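Restriction endonuclease AspBHI (Azoarcus sp., PDB 4OC8) cuts DNA as a modification-dependent restriction endonuclease and assembles as a tetramer. Local coordinates at the interface of chains A and B. Coordinates in Å, arbitrary orientation; residue numbers count along the deposited sequence, not the author numbering. Chains: chain A/B, restriction endonuclease AspBHI.

The interface of chains A and B. Residues chain A 93-94, 105, 108-109, 153, 168; chain B 157, 164, 166.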
ATOM      1  N   LEU A  93      -6.139  27.965  16.979  1.00 50.84           N
ATOM      2  CA  LEU A  93      -5.967  26.538  17.265  1.00 36.42           C
ATOM      3  C   LEU A  93      -6.088  26.152  18.742  1.00 39.81           C
ATOM      4  O   LEU A  93      -6.848  25.250  19.091  1.00 39.90           O
ATOM      5  CB  LEU A  93      -4.621  26.053  16.713  1.00 24.94           C
ATOM      6  CG  LEU A  93      -4.198  24.617  17.026  1.00 27.65           C
ATOM      7  CD1 LEU A  93      -5.227  23.594  16.549  1.00 25.59           C
ATOM      8  CD2 LEU A  93      -2.840  24.326  16.425  1.00 27.79           C
ATOM      9  N   HIS A  94      -5.340  26.830  19.605  1.00 42.89           N
ATOM     10  CA  HIS A  94      -5.269  26.439  21.009  1.00 36.47           C
ATOM     11  C   HIS A  94      -6.306  27.124  21.893  1.00 40.31           C
ATOM     12  O   HIS A  94      -6.500  26.736  23.039  1.00 44.21           O
ATOM     13  CB  HIS A  94      -3.856  26.660  21.549  1.00 33.99           C
ATOM     14  CG  HIS A  94      -2.812  25.861  20.833  1.00 38.11           C
ATOM     15  ND1 HIS A  94      -1.708  26.437  20.240  1.00 36.10           N
ATOM     16  CD2 HIS A  94      -2.710  24.530  20.604  1.00 34.39           C
ATOM     17  CE1 HIS A  94      -0.970  25.493  19.682  1.00 38.98           C
ATOM     18  NE2 HIS A  94      -1.557  24.327  19.887  1.00 35.45           N
ATOM     19  N   ARG A 105      -1.559  19.308  22.912  1.00 30.01           N
ATOM     20  CA  ARG A 105      -0.277  19.908  22.620  1.00 29.77           C
ATOM     21  C   ARG A 105       0.695  19.577  23.729  1.00 35.71           C
ATOM     22  O   ARG A 105       1.832  19.203  23.473  1.00 40.75           O
ATOM     23  CB  ARG A 105      -0.416  21.420  22.496  1.00 27.95           C
ATOM     24  CG  ARG A 105       0.909  22.115  22.358  1.00 32.04           C
ATOM     25  CD  ARG A 105       0.814  23.573  22.705  1.00 30.35           C
ATOM     26  NE  ARG A 105       2.078  24.246  22.433  1.00 44.36           N
ATOM     27  CZ  ARG A 105       2.269  25.553  22.581  1.00 57.55           C
ATOM     28  NH1 ARG A 105       1.272  26.324  23.003  1.00 45.72           N
ATOM     29  NH2 ARG A 105       3.454  26.087  22.309  1.00 51.90           N
ATOM     30  N   PHE A 108       1.617  15.691  23.785  1.00 37.22           N
ATOM     31  CA  PHE A 108       2.575  15.340  22.736  1.00 33.65           C
ATOM     32  C   PHE A 108       3.932  16.009  22.946  1.00 31.17           C
ATOM     33  O   PHE A 108       4.977  15.450  22.591  1.00 37.68           O
ATOM     34  CB  PHE A 108       1.996  15.601  21.342  1.00 27.43           C
ATOM     35  CG  PHE A 108       1.019  14.551  20.906  1.00 29.40           C
ATOM     36  CD1 PHE A 108      -0.319  14.642  21.256  1.00 26.93           C
ATOM     37  CD2 PHE A 108       1.446  13.446  20.187  1.00 29.27           C
ATOM     38  CE1 PHE A 108      -1.218  13.660  20.882  1.00 24.71           C
ATOM     39  CE2 PHE A 108       0.554  12.463  19.808  1.00 24.96           C
ATOM     40  CZ  PHE A 108      -0.779  12.570  20.157  1.00 27.18           C
ATOM     41  N   ASP A 109       3.906  17.191  23.556  1.00 31.95           N
ATOM     42  CA  ASP A 109       5.122  17.886  23.965  1.00 36.61           C
ATOM     43  C   ASP A 109       5.918  17.010  24.922  1.00 42.98           C
ATOM     44  O   ASP A 109       7.111  16.784  24.722  1.00 42.39           O
ATOM     45  CB  ASP A 109       4.791  19.213  24.653  1.00 40.48           C
ATOM     46  CG  ASP A 109       4.650  20.365  23.677  1.00 47.77           C
ATOM     47  OD1 ASP A 109       4.550  20.114  22.455  1.00 51.92           O
ATOM     48  OD2 ASP A 109       4.627  21.526  24.141  1.00 45.03           O
ATOM     49  N   LEU A 153       0.943  14.471  15.758  1.00 26.35           N
ATOM     50  CA  LEU A 153      -0.003  15.520  16.104  1.00 31.21           C
ATOM     51  C   LEU A 153       0.126  16.650  15.091  1.00 29.87           C
ATOM     52  O   LEU A 153       1.135  17.357  15.075  1.00 31.36           O
ATOM     53  CB  LEU A 153       0.259  16.050  17.511  1.00 29.23           C
ATOM     54  CG  LEU A 153      -0.653  17.220  17.891  1.00 33.80           C
ATOM     55  CD1 LEU A 153      -2.068  16.725  18.182  1.00 29.16           C
ATOM     56  CD2 LEU A 153      -0.094  18.009  19.060  1.00 28.97           C
ATOM     57  N   TYR A 168      -6.690  20.228  15.436  1.00 33.94           N
ATOM     58  CA  TYR A 168      -5.715  19.160  15.615  1.00 26.59           C
ATOM     59  C   TYR A 168      -6.234  17.813  15.150  1.00 30.68           C
ATOM     60  O   TYR A 168      -7.396  17.465  15.369  1.00 33.70           O
ATOM     61  CB  TYR A 168      -5.313  19.053  17.084  1.00 32.52           C
ATOM     62  CG  TYR A 168      -4.092  19.860  17.465  1.00 32.10           C
ATOM     63  CD1 TYR A 168      -3.007  19.965  16.605  1.00 27.67           C
ATOM     64  CD2 TYR A 168      -4.025  20.517  18.689  1.00 26.20           C
ATOM     65  CE1 TYR A 168      -1.889  20.697  16.955  1.00 30.87           C
ATOM     66  CE2 TYR A 168      -2.914  21.254  19.047  1.00 27.85           C
ATOM     67  CZ  TYR A 168      -1.848  21.338  18.179  1.00 30.52           C
ATOM     68  OH  TYR A 168      -0.735  22.068  18.535  1.00 32.77           O
TER
ATOM     69  N   TRP B 157       4.770  19.655  14.358  1.00 39.29           N
ATOM     70  CA  TRP B 157       5.606  20.013  15.494  1.00 31.52           C
ATOM     71  C   TRP B 157       6.976  19.358  15.316  1.00 34.91           C
ATOM     72  O   TRP B 157       7.078  18.144  15.127  1.00 36.49           O
ATOM     73  CB  TRP B 157       4.975  19.561  16.814  1.00 24.36           C
ATOM     74  CG  TRP B 157       3.864  20.431  17.345  1.00 31.66           C
ATOM     75  CD1 TRP B 157       2.531  20.125  17.392  1.00 37.89           C
ATOM     76  CD2 TRP B 157       3.992  21.737  17.926  1.00 29.80           C
ATOM     77  NE1 TRP B 157       1.824  21.162  17.957  1.00 28.73           N
ATOM     78  CE2 TRP B 157       2.698  22.164  18.292  1.00 25.37           C
ATOM     79  CE3 TRP B 157       5.075  22.591  18.166  1.00 33.70           C
ATOM     80  CZ2 TRP B 157       2.457  23.401  18.884  1.00 26.60           C
ATOM     81  CZ3 TRP B 157       4.835  23.820  18.750  1.00 33.67           C
ATOM     82  CH2 TRP B 157       3.536  24.214  19.103  1.00 33.27           C
ATOM     83  N   ARG B 164       9.976  23.029  21.258  1.00 41.62           N
ATOM     84  CA  ARG B 164       9.069  22.535  20.225  1.00 39.69           C
ATOM     85  C   ARG B 164       8.455  23.663  19.405  1.00 38.95           C
ATOM     86  O   ARG B 164       7.848  24.580  19.957  1.00 39.47           O
ATOM     87  CB  ARG B 164       7.955  21.690  20.846  1.00 34.57           C
ATOM     88  CG  ARG B 164       8.440  20.403  21.485  1.00 34.35           C
ATOM     89  CD  ARG B 164       7.357  19.348  21.436  1.00 33.77           C
ATOM     90  NE  ARG B 164       7.387  18.585  20.193  1.00 31.52           N
ATOM     91  CZ  ARG B 164       6.323  18.011  19.643  1.00 30.74           C
ATOM     92  NH1 ARG B 164       5.132  18.133  20.214  1.00 29.18           N
ATOM     93  NH2 ARG B 164       6.447  17.325  18.515  1.00 40.68           N
ATOM     94  N   GLN B 166       6.431  24.934  15.448  1.00 37.01           N
ATOM     95  CA  GLN B 166       5.600  24.512  14.326  1.00 26.46           C
ATOM     96  C   GLN B 166       6.186  24.935  12.992  1.00 33.51           C
ATOM     97  O   GLN B 166       6.805  25.992  12.878  1.00 34.26           O
ATOM     98  CB  GLN B 166       4.183  25.062  14.457  1.00 28.41           C
ATOM     99  CG  GLN B 166       3.259  24.215  15.311  1.00 28.32           C
ATOM    100  CD  GLN B 166       1.897  24.854  15.476  1.00 33.17           C
ATOM    101  OE1 GLN B 166       1.749  26.065  15.328  1.00 41.58           O
ATOM    102  NE2 GLN B 166       0.891  24.043  15.777  1.00 35.79           N
TER
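Chain A presents a helix, residues 100-113, with the loop at A:Leu93 and A:His94 and the strands of A:Leu153 and A:Tyr168, to the paired strands 153-160 and 163-174 of chain B. B:Trp157 is the knob: with CG anti to its carbonyl carbon (chi1 -79°), the indole reaches into chain A, offering an apolar surface and one hydrogen-bond donor. Its N-H donates from NE1 to the phenol OH of A:Tyr168 at 2.8 Å. The same OH pairs with NE2 of A:His94, also at 2.8 Å, so two bonds grip the OH, each in the plane of its partner ring, which would tend to hold the indole and the imidazole in their orientations. A:Leu93 and A:Leu153 sandwich the phenol, branched aliphatics that suit its two faces, while CD2 of A:Leu153 reaches CD1 of the indole at 3.8 Å. A:Arg105, extended along its chain, lays its guanidinium nearly parallel to the indole (18°) over the CH2/CZ2 rim, NE 3.6 Å from CH2; its CD covers a face of the A:His94 imidazole. CG of B:Gln166 supports the opposite indole face. An alanine in place of B:Trp157 would lack the N-H and the ring that meets A:Leu153 and A:Arg105, and would probably loosen this part of the interface. Farther along the helix, opposite charges suit A:Asp109 and B:Arg164: the arginine, bent at chi3 (87°), brings NH1 to the anti lone pair of OD1 (3.0 Å), a salt bridge with OD1 near the guanidinium plane but the carboxylate almost perpendicular. The patch lies within the N-terminal AspBHI region and recurs across the two-fold axis, joining two subunits of the tetramer.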